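Local coordinates for probable porin (Pseudomonas aeruginosa, PDB 4FT6), which probably forms a beta-barrel channel of the OprD family that lets small solutes diffuse across the outer membrane, at residues R130-L141 with G153-R162; N291-T299 with G342-D350. All blocks are in the same frame, centred on the assembly; numbering follows the deposited sequence.

Overall arrangement
Both contacts belong to one beta-barrel but are built differently. Interaction 1 pairs both arms of a chain that turns a corner at Gly138, strands 135-137 and 139-143, with strand 149-160 through an antiparallel ladder of backbone hydrogen bonds; beyond the ladder, side chains of the loop ends meet, and the contact as a whole is partly buried. Interaction 2 is the more buried and the smaller of the two, with no strand pairing; the loop 291-299, between strands 264-274 and 304-313, rests on the side chains of strand 342-354, whose carboxylates receive its backbone N-H groups. The two centres lie about 25 Å apart on opposite sides of the chain's centre, and their nearest atoms remain about 5 Å from each other.

Interaction 1 (R130-L141 with G153-R162); sequences RLLPQTFQGGML and GGQMRSLSQR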
loop_
_atom_site.group_PDB
_atom_site.type_symbol
_atom_site.label_atom_id
_atom_site.label_comp_id
_atom_site.label_asym_id
_atom_site.label_seq_id
_atom_site.Cartn_x
_atom_site.Cartn_y
_atom_site.Cartn_z
ATOM N N ARG A 130 2.422 -8.241 2.355
ATOM C CA ARG A 130 2.962 -9.547 2.733
ATOM C C ARG A 130 3.010 -9.734 4.252
ATOM O O ARG A 130 2.029 -9.491 4.956
ATOM C CB ARG A 130 4.364 -9.753 2.148
ATOM C CG ARG A 130 4.461 -9.831 0.636
ATOM C CD ARG A 130 3.730 -11.045 0.079
ATOM N NE ARG A 130 3.952 -11.194 -1.360
ATOM C CZ ARG A 130 3.200 -10.620 -2.291
ATOM N NH1 ARG A 130 2.176 -9.872 -1.924
ATOM N NH2 ARG A 130 3.465 -10.796 -3.581
ATOM N N LEU A 131 4.165 -10.166 4.753
ATOM C CA LEU A 131 4.302 -10.499 6.162
ATOM C C LEU A 131 4.505 -9.267 7.054
ATOM O O LEU A 131 3.876 -9.127 8.105
ATOM C CB LEU A 131 5.462 -11.489 6.352
ATOM C CG LEU A 131 5.526 -12.235 7.696
ATOM C CD1 LEU A 131 4.409 -13.264 7.804
ATOM C CD2 LEU A 131 6.873 -12.885 7.912
ATOM N N LEU A 132 5.391 -8.378 6.625
ATOM C CA LEU A 132 5.828 -7.257 7.438
ATOM C C LEU A 132 5.852 -5.998 6.564
ATOM O O LEU A 132 6.149 -6.085 5.364
ATOM C CB LEU A 132 7.219 -7.566 7.983
ATOM C CG LEU A 132 7.326 -8.692 9.015
ATOM C CD1 LEU A 132 8.791 -9.084 9.262
ATOM C CD2 LEU A 132 6.689 -8.236 10.316
ATOM N N PRO A 133 5.538 -4.828 7.151
ATOM C CA PRO A 133 5.411 -3.571 6.392
ATOM C C PRO A 133 6.732 -3.058 5.829
ATOM O O PRO A 133 7.782 -3.146 6.485
ATOM C CB PRO A 133 4.939 -2.569 7.453
ATOM C CG PRO A 133 5.510 -3.119 8.751
ATOM C CD PRO A 133 5.350 -4.617 8.599
ATOM N N GLN A 134 6.662 -2.505 4.624
ATOM C CA GLN A 134 7.711 -1.637 4.092
ATOM C C GLN A 134 7.857 -0.437 5.043
ATOM O O GLN A 134 6.871 0.043 5.610
ATOM C CB GLN A 134 7.269 -1.131 2.713
ATOM C CG GLN A 134 8.340 -0.435 1.872
ATOM C CD GLN A 134 7.780 0.111 0.550
ATOM O OE1 GLN A 134 6.728 0.778 0.528
ATOM N NE2 GLN A 134 8.474 -0.179 -0.558
ATOM N N THR A 135 9.073 0.054 5.239
ATOM C CA THR A 135 9.247 1.260 6.045
ATOM C C THR A 135 10.146 2.238 5.332
ATOM O O THR A 135 10.915 1.849 4.448
ATOM C CB THR A 135 9.857 0.965 7.421
ATOM O OG1 THR A 135 10.961 0.071 7.256
ATOM C CG2 THR A 135 8.833 0.354 8.365
ATOM N N PHE A 136 10.065 3.506 5.719
ATOM C CA PHE A 136 10.981 4.473 5.150
ATOM C C PHE A 136 11.844 5.150 6.217
ATOM O O PHE A 136 11.512 5.145 7.405
ATOM C CB PHE A 136 10.200 5.485 4.345
ATOM C CG PHE A 136 9.750 4.967 3.026
ATOM C CD1 PHE A 136 8.664 4.099 2.927
ATOM C CD2 PHE A 136 10.442 5.317 1.868
ATOM C CE1 PHE A 136 8.271 3.604 1.677
ATOM C CE2 PHE A 136 10.054 4.830 0.621
ATOM C CZ PHE A 136 8.971 3.980 0.524
ATOM N N GLN A 137 12.960 5.731 5.796
ATOM C CA GLN A 137 13.804 6.423 6.737
ATOM C C GLN A 137 13.939 7.857 6.318
ATOM O O GLN A 137 14.457 8.154 5.227
ATOM C CB GLN A 137 15.195 5.790 6.822
ATOM C CG GLN A 137 15.191 4.436 7.484
ATOM C CD GLN A 137 14.604 3.379 6.584
ATOM O OE1 GLN A 137 15.044 3.228 5.442
ATOM N NE2 GLN A 137 13.581 2.662 7.069
ATOM N N GLY A 138 13.505 8.746 7.206
ATOM C CA GLY A 138 13.640 10.171 6.986
ATOM C C GLY A 138 12.828 10.923 8.019
ATOM O O GLY A 138 12.896 10.603 9.216
ATOM N N GLY A 139 12.059 11.912 7.565
ATOM C CA GLY A 139 11.360 12.796 8.470
ATOM C C GLY A 139 10.070 13.287 7.849
ATOM O O GLY A 139 10.029 13.625 6.654
ATOM N N MET A 140 9.009 13.330 8.652
ATOM C CA MET A 140 7.725 13.785 8.148
ATOM C C MET A 140 7.171 14.917 8.981
ATOM O O MET A 140 7.166 14.868 10.219
ATOM C CB MET A 140 6.705 12.642 8.109
ATOM C CG MET A 140 7.104 11.482 7.230
ATOM S SD MET A 140 5.963 10.103 7.443
ATOM C CE MET A 140 4.556 10.727 6.526
ATOM N N LEU A 141 6.703 15.938 8.281
ATOM C CA LEU A 141 6.000 17.033 8.916
ATOM C C LEU A 141 4.529 16.946 8.502
ATOM O O LEU A 141 4.208 16.694 7.336
ATOM C CB LEU A 141 6.606 18.371 8.486
ATOM C CG LEU A 141 6.136 19.627 9.206
ATOM C CD1 LEU A 141 6.246 19.395 10.693
ATOM C CD2 LEU A 141 6.985 20.823 8.805
ATOM N N GLY A 153 4.778 17.912 4.564
ATOM C CA GLY A 153 6.111 18.063 4.022
ATOM C C GLY A 153 7.010 16.985 4.603
ATOM O O GLY A 153 6.804 16.526 5.741
ATOM N N GLY A 154 8.004 16.564 3.829
ATOM C CA GLY A 154 8.973 15.625 4.344
ATOM C C GLY A 154 10.036 15.248 3.331
ATOM O O GLY A 154 9.945 15.593 2.138
ATOM N N GLN A 155 11.045 14.531 3.822
ATOM C CA GLN A 155 12.119 14.020 2.988
ATOM C C GLN A 155 12.480 12.605 3.431
ATOM O O GLN A 155 12.700 12.345 4.616
ATOM C CB GLN A 155 13.357 14.942 3.050
ATOM C CG GLN A 155 14.672 14.241 2.729
ATOM C CD GLN A 155 15.888 15.166 2.766
ATOM O OE1 GLN A 155 16.953 14.792 3.276
ATOM N NE2 GLN A 155 15.743 16.363 2.196
ATOM N N MET A 156 12.539 11.687 2.477
ATOM C CA MET A 156 12.956 10.330 2.775
ATOM C C MET A 156 14.325 10.108 2.145
ATOM O O MET A 156 14.625 10.701 1.104
ATOM C CB MET A 156 11.947 9.342 2.192
ATOM C CG MET A 156 11.135 8.619 3.228
ATOM S SD MET A 156 10.127 9.734 4.179
ATOM C CE MET A 156 9.209 8.629 5.221
ATOM N N ARG A 157 15.155 9.273 2.770
ATOM C CA ARG A 157 16.498 8.995 2.251
ATOM C C ARG A 157 16.713 7.555 1.847
ATOM O O ARG A 157 17.498 7.275 0.940
ATOM C CB ARG A 157 17.562 9.403 3.266
ATOM C CG ARG A 157 17.386 10.832 3.664
ATOM C CD ARG A 157 18.566 11.407 4.365
ATOM N NE ARG A 157 18.482 12.853 4.250
ATOM C CZ ARG A 157 19.439 13.694 4.609
ATOM N NH1 ARG A 157 20.575 13.233 5.114
ATOM N NH2 ARG A 157 19.251 14.997 4.445
ATOM N N SER A 158 16.016 6.649 2.525
ATOM C CA SER A 158 16.119 5.235 2.233
ATOM C C SER A 158 14.825 4.513 2.592
ATOM O O SER A 158 13.951 5.065 3.273
ATOM C CB SER A 158 17.222 4.635 3.064
ATOM O OG SER A 158 16.736 4.515 4.381
ATOM N N LEU A 159 14.713 3.271 2.134
ATOM C CA LEU A 159 13.574 2.435 2.480
ATOM C C LEU A 159 14.052 1.061 2.930
ATOM O O LEU A 159 15.194 0.677 2.671
ATOM C CB LEU A 159 12.629 2.297 1.287
ATOM C CG LEU A 159 13.170 1.687 -0.018
ATOM C CD1 LEU A 159 13.324 0.159 0.029
ATOM C CD2 LEU A 159 12.256 2.076 -1.183
ATOM N N SER A 160 13.170 0.312 3.576
ATOM C CA SER A 160 13.417 -1.096 3.841
ATOM C C SER A 160 12.231 -1.878 3.292
ATOM O O SER A 160 11.090 -1.669 3.730
ATOM C CB SER A 160 13.565 -1.363 5.343
ATOM O OG SER A 160 13.764 -2.752 5.585
ATOM N N GLN A 161 12.484 -2.757 2.325
ATOM C CA GLN A 161 11.399 -3.531 1.715
ATOM C C GLN A 161 10.744 -4.495 2.710
ATOM O O GLN A 161 11.329 -4.844 3.747
ATOM C CB GLN A 161 11.886 -4.294 0.469
ATOM C CG GLN A 161 12.504 -3.423 -0.636
ATOM C CD GLN A 161 11.498 -2.445 -1.291
ATOM O OE1 GLN A 161 10.374 -2.251 -0.805
ATOM N NE2 GLN A 161 11.916 -1.823 -2.396
ATOM N N ARG A 162 9.528 -4.918 2.382
ATOM C CA ARG A 162 8.735 -5.757 3.275
ATOM C C ARG A 162 9.424 -7.069 3.680
ATOM O O ARG A 162 9.233 -7.553 4.804
ATOM C CB ARG A 162 7.394 -6.050 2.619
ATOM C CG ARG A 162 7.528 -6.818 1.315
ATOM C CD ARG A 162 6.308 -6.646 0.499
ATOM N NE ARG A 162 6.446 -7.285 -0.799
ATOM C CZ ARG A 162 5.453 -7.390 -1.667
ATOM N NH1 ARG A 162 4.273 -6.901 -1.346
ATOM N NH2 ARG A 162 5.643 -7.996 -2.828
HETATM O O HOH W 1 10.719 -2.797 6.864
#
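Phe136 packs between Leu159 and Met156 as 130-141 pairs antiparallel with 153-162. CB of Leu159 sits over one face of the ring, 4.0 Å from its centroid, in a CH-pi contact, while Met156 crosses Phe136 at about a right angle and brings CE to 3.4 Å from Phe136 CB. Beside them the ladder breaks at a classic beta bulge: Gln137 faces both Arg157 and Ser158, and its O takes a nearly straight bond from Arg157 N (2.8 Å, 173°) and a weak one from Ser158 N. Past the corner at Gly138 the pairing resumes, Gly139 N donating to Gln155 O (3.0 Å) and Gln155 N returning a bond to Gly139 O. At the other end Gln134 NE2 donates to Gln161 OE1 (2.8 Å), the two amides side by side. Past it, Arg130 and Arg162 lie with guanidinium planes 32° apart; Arg130 CG rests over one face of Arg162, and their NH2 atoms are 3.6 Å apart. Outside the pair, Ser81 O accepts from Arg130 NE and Asn127 OD1 from Arg162 NH1, while Glu116 takes Thr135 OG1 and Gln137 NE2. Those two arginine acceptors are neutral: they fix each guanidinium without cancelling its charge, probably leaving positive charge concentrated here.

Interaction 2 (N291-T299 with G342-D350); sequences NDIQVRNFT and GRAWERDVD. With C8E ((hydroxyethyloxy)tri(ethyloxy)octane), chain E.
Carboxylates on the inward side of a barrel strand receive the backbone of an infolded loop here, an arrangement in keeping with porins, whose loops fold into the barrel and narrow the channel. Glu346 and Asp348 of strand 342-354 reach up to the loop at 293-296. Glu346 is fully extended, with CG anti to the backbone N (chi1 176°), which carries its carboxylate to the loop: OE2 accepts from Val295 N at 3.1 Å, and OE1 takes a weak bond from Arg296 N. Asp348 OD2 accepts from Gln294 N (3.1 Å, 159°). Val295 N and Gln294 N each meet their oxygen on the syn side but 24° out of the carboxylate plane. Two carboxylates thus receive three successive N-H groups, the last only weakly. Ile293 comes down from the opposite direction, laying CG1 3.5 Å from Glu346 CD. Further along, Phe298 turns its ring edge to the strand, CZ lying 4.0 Å from Glu346 CB and CE2 near Ala344, while Arg296 NE lies over one face of the ring. Arg347 and Val349 set off away from the loop and touch a bound C8E detergent, Arg347 NH1 lying 3.5 Å from its C6. Arg327 of strand 322-334 forms a salt bridge with Asp348, and Glu303 one with Arg296. Ile293 and Phe298 touch strand 322-334 on one flank; Gln294 and Val295 reach strands 364-374 and 380-392 on the other.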
loop_
_atom_site.group_PDB
_atom_site.type_symbol
_atom_site.label_atom_id
_atom_site.label_comp_id
_atom_site.label_asym_id
_atom_site.label_seq_id
_atom_site.Cartn_x
_atom_site.Cartn_y
_atom_site.Cartn_z
ATOM N N ASN A 291 -7.267 0.354 -9.761
ATOM C CA ASN A 291 -6.927 -0.999 -10.190
ATOM C C ASN A 291 -5.612 -1.507 -9.631
ATOM O O ASN A 291 -5.005 -2.406 -10.218
ATOM C CB ASN A 291 -6.865 -1.098 -11.714
ATOM C CG ASN A 291 -8.221 -1.296 -12.337
ATOM O OD1 ASN A 291 -9.175 -1.709 -11.667
ATOM N ND2 ASN A 291 -8.320 -1.007 -13.632
ATOM N N ASP A 292 -5.145 -0.924 -8.526
ATOM C CA ASP A 292 -3.974 -1.482 -7.862
ATOM C C ASP A 292 -4.503 -2.599 -6.979
ATOM O O ASP A 292 -4.858 -2.383 -5.822
ATOM C CB ASP A 292 -3.231 -0.445 -7.023
ATOM C CG ASP A 292 -1.894 -0.957 -6.517
ATOM O OD1 ASP A 292 -1.731 -2.201 -6.376
ATOM O OD2 ASP A 292 -1.005 -0.113 -6.257
ATOM N N ILE A 293 -4.595 -3.793 -7.547
ATOM C CA ILE A 293 -5.290 -4.869 -6.865
ATOM C C ILE A 293 -4.342 -6.022 -6.539
ATOM O O ILE A 293 -3.134 -5.819 -6.463
ATOM C CB ILE A 293 -6.565 -5.309 -7.643
ATOM C CG1 ILE A 293 -6.191 -5.854 -9.014
ATOM C CG2 ILE A 293 -7.530 -4.138 -7.789
ATOM C CD1 ILE A 293 -7.357 -6.167 -9.855
ATOM N N GLN A 294 -4.880 -7.224 -6.348
ATOM C CA GLN A 294 -4.140 -8.279 -5.657
ATOM C C GLN A 294 -2.778 -8.646 -6.261
ATOM O O GLN A 294 -1.792 -8.692 -5.539
ATOM C CB GLN A 294 -5.015 -9.528 -5.457
ATOM C CG GLN A 294 -4.453 -10.511 -4.430
ATOM C CD GLN A 294 -5.381 -11.670 -4.158
ATOM O OE1 GLN A 294 -6.602 -11.544 -4.283
ATOM N NE2 GLN A 294 -4.810 -12.814 -3.783
ATOM N N VAL A 295 -2.716 -8.892 -7.567
ATOM C CA VAL A 295 -1.467 -9.352 -8.182
ATOM C C VAL A 295 -0.885 -8.374 -9.205
ATOM O O VAL A 295 0.322 -8.358 -9.449
ATOM C CB VAL A 295 -1.615 -10.765 -8.826
ATOM C CG1 VAL A 295 -2.969 -11.395 -8.464
ATOM C CG2 VAL A 295 -1.423 -10.700 -10.332
ATOM N N ARG A 296 -1.752 -7.564 -9.794
ATOM C CA ARG A 296 -1.359 -6.631 -10.841
ATOM C C ARG A 296 -2.033 -5.264 -10.604
ATOM O O ARG A 296 -3.101 -5.188 -9.967
ATOM C CB ARG A 296 -1.760 -7.204 -12.203
ATOM C CG ARG A 296 -1.242 -6.432 -13.387
ATOM C CD ARG A 296 -1.643 -7.083 -14.679
ATOM N NE ARG A 296 -1.770 -6.082 -15.734
ATOM C CZ ARG A 296 -0.737 -5.516 -16.344
ATOM N NH1 ARG A 296 0.499 -5.851 -15.999
ATOM N NH2 ARG A 296 -0.936 -4.613 -17.292
ATOM N N ASN A 297 -1.416 -4.188 -11.096
ATOM C CA ASN A 297 -1.945 -2.845 -10.853
ATOM C C ASN A 297 -2.306 -2.067 -12.142
ATOM O O ASN A 297 -2.713 -0.895 -12.096
ATOM C CB ASN A 297 -1.010 -2.040 -9.923
ATOM C CG ASN A 297 0.316 -1.726 -10.569
ATOM O OD1 ASN A 297 0.551 -2.075 -11.729
ATOM N ND2 ASN A 297 1.182 -1.041 -9.840
ATOM N N PHE A 298 -2.161 -2.745 -13.277
ATOM C CA PHE A 298 -2.603 -2.224 -14.568
ATOM C C PHE A 298 -1.977 -0.877 -14.891
ATOM O O PHE A 298 -2.672 0.071 -15.225
ATOM C CB PHE A 298 -4.135 -2.149 -14.603
ATOM C CG PHE A 298 -4.803 -3.504 -14.496
ATOM C CD1 PHE A 298 -5.087 -4.064 -13.255
ATOM C CD2 PHE A 298 -5.118 -4.235 -15.637
ATOM C CE1 PHE A 298 -5.695 -5.330 -13.163
ATOM C CE2 PHE A 298 -5.725 -5.492 -15.543
ATOM C CZ PHE A 298 -6.011 -6.040 -14.310
ATOM N N THR A 299 -0.654 -0.809 -14.810
ATOM C CA THR A 299 0.061 0.456 -14.966
ATOM C C THR A 299 1.081 0.459 -16.098
ATOM O O THR A 299 1.968 1.325 -16.130
ATOM C CB THR A 299 0.788 0.857 -13.677
ATOM O OG1 THR A 299 1.757 -0.143 -13.364
ATOM C CG2 THR A 299 -0.189 1.019 -12.523
ATOM N N GLY A 342 -1.859 -4.852 -25.638
ATOM C CA GLY A 342 -1.753 -5.869 -24.609
ATOM C C GLY A 342 -3.013 -5.898 -23.758
ATOM O O GLY A 342 -3.500 -4.848 -23.327
ATOM N N ARG A 343 -3.543 -7.099 -23.519
ATOM C CA ARG A 343 -4.766 -7.273 -22.746
ATOM C C ARG A 343 -4.521 -8.094 -21.475
ATOM O O ARG A 343 -3.630 -8.951 -21.428
ATOM C CB ARG A 343 -5.844 -7.941 -23.602
ATOM C CG ARG A 343 -6.390 -7.074 -24.734
ATOM N N ALA A 344 -5.315 -7.827 -20.444
ATOM C CA ALA A 344 -5.257 -8.597 -19.210
ATOM C C ALA A 344 -6.561 -8.445 -18.451
ATOM O O ALA A 344 -7.265 -7.439 -18.599
ATOM C CB ALA A 344 -4.091 -8.146 -18.346
ATOM N N TRP A 345 -6.896 -9.452 -17.655
ATOM C CA TRP A 345 -8.013 -9.312 -16.734
ATOM C C TRP A 345 -7.706 -10.047 -15.442
ATOM O O TRP A 345 -7.088 -11.117 -15.459
ATOM C CB TRP A 345 -9.342 -9.789 -17.356
ATOM C CG TRP A 345 -9.441 -11.284 -17.671
ATOM C CD1 TRP A 345 -9.344 -11.865 -18.900
ATOM C CD2 TRP A 345 -9.674 -12.356 -16.737
ATOM N NE1 TRP A 345 -9.495 -13.231 -18.793
ATOM C CE2 TRP A 345 -9.697 -13.559 -17.479
ATOM C CE3 TRP A 345 -9.857 -12.418 -15.349
ATOM C CZ2 TRP A 345 -9.901 -14.811 -16.878
ATOM C CZ3 TRP A 345 -10.045 -13.657 -14.749
ATOM C CH2 TRP A 345 -10.073 -14.840 -15.517
ATOM N N GLU A 346 -8.122 -9.465 -14.322
ATOM C CA GLU A 346 -7.902 -10.072 -13.020
ATOM C C GLU A 346 -9.225 -10.119 -12.279
ATOM O O GLU A 346 -10.029 -9.181 -12.353
ATOM C CB GLU A 346 -6.842 -9.310 -12.205
ATOM C CG GLU A 346 -6.623 -9.849 -10.787
ATOM C CD GLU A 346 -5.490 -9.142 -10.033
ATOM O OE1 GLU A 346 -4.565 -8.593 -10.684
ATOM O OE2 GLU A 346 -5.515 -9.144 -8.777
ATOM N N ARG A 347 -9.446 -11.226 -11.575
ATOM C CA ARG A 347 -10.669 -11.449 -10.810
ATOM C C ARG A 347 -10.228 -11.787 -9.396
ATOM O O ARG A 347 -9.586 -12.819 -9.183
ATOM C CB ARG A 347 -11.452 -12.627 -11.411
ATOM C CG ARG A 347 -12.707 -13.006 -10.649
ATOM C CD ARG A 347 -12.679 -14.445 -10.176
ATOM N NE ARG A 347 -11.682 -14.624 -9.127
ATOM C CZ ARG A 347 -11.468 -15.753 -8.462
ATOM N NH1 ARG A 347 -12.181 -16.838 -8.719
ATOM N NH2 ARG A 347 -10.529 -15.785 -7.533
ATOM N N ASP A 348 -10.547 -10.913 -8.442
ATOM C CA ASP A 348 -10.150 -11.103 -7.048
ATOM C C ASP A 348 -11.356 -11.496 -6.228
ATOM O O ASP A 348 -12.465 -11.092 -6.544
ATOM C CB ASP A 348 -9.591 -9.802 -6.458
ATOM C CG ASP A 348 -8.257 -9.396 -7.058
ATOM O OD1 ASP A 348 -7.662 -10.198 -7.810
ATOM O OD2 ASP A 348 -7.802 -8.262 -6.762
ATOM N N VAL A 349 -11.141 -12.266 -5.167
ATOM C CA VAL A 349 -12.203 -12.594 -4.218
ATOM C C VAL A 349 -11.671 -12.538 -2.798
ATOM O O VAL A 349 -10.658 -13.164 -2.480
ATOM C CB VAL A 349 -12.814 -13.982 -4.473
ATOM C CG1 VAL A 349 -13.668 -14.417 -3.281
ATOM C CG2 VAL A 349 -13.643 -13.965 -5.738
ATOM N N ASP A 350 -12.348 -11.775 -1.951
ATOM C CA ASP A 350 -11.890 -11.545 -0.589
ATOM C C ASP A 350 -12.978 -11.990 0.368
ATOM O O ASP A 350 -14.119 -11.539 0.270
ATOM C CB ASP A 350 -11.634 -10.052 -0.385
ATOM C CG ASP A 350 -10.374 -9.772 0.412
ATOM O OD1 ASP A 350 -10.424 -9.776 1.666
ATOM O OD2 ASP A 350 -9.326 -9.531 -0.221
HETATM C C1 C8E E . -11.880 -22.055 -9.641
HETATM C C2 C8E E . -12.718 -21.071 -8.834
HETATM C C3 C8E E . -11.876 -20.373 -7.761
HETATM C C4 C8E E . -12.236 -20.857 -6.360
HETATM C C5 C8E E . -12.832 -19.749 -5.486
HETATM C C6 C8E E . -13.742 -18.813 -6.277
HETATM C C7 C8E E . -14.585 -17.900 -5.385
HETATM C C8 C8E E . -15.325 -18.626 -4.264
HETATM O O9 C8E E . -15.805 -17.692 -3.315
HETATM C C10 C8E E . -17.209 -17.528 -3.311
HETATM C C11 C8E E . -17.638 -16.555 -2.209
HETATM O O12 C8E E . -17.316 -15.225 -2.566
HETATM C C13 C8E E . -18.445 -14.387 -2.720
#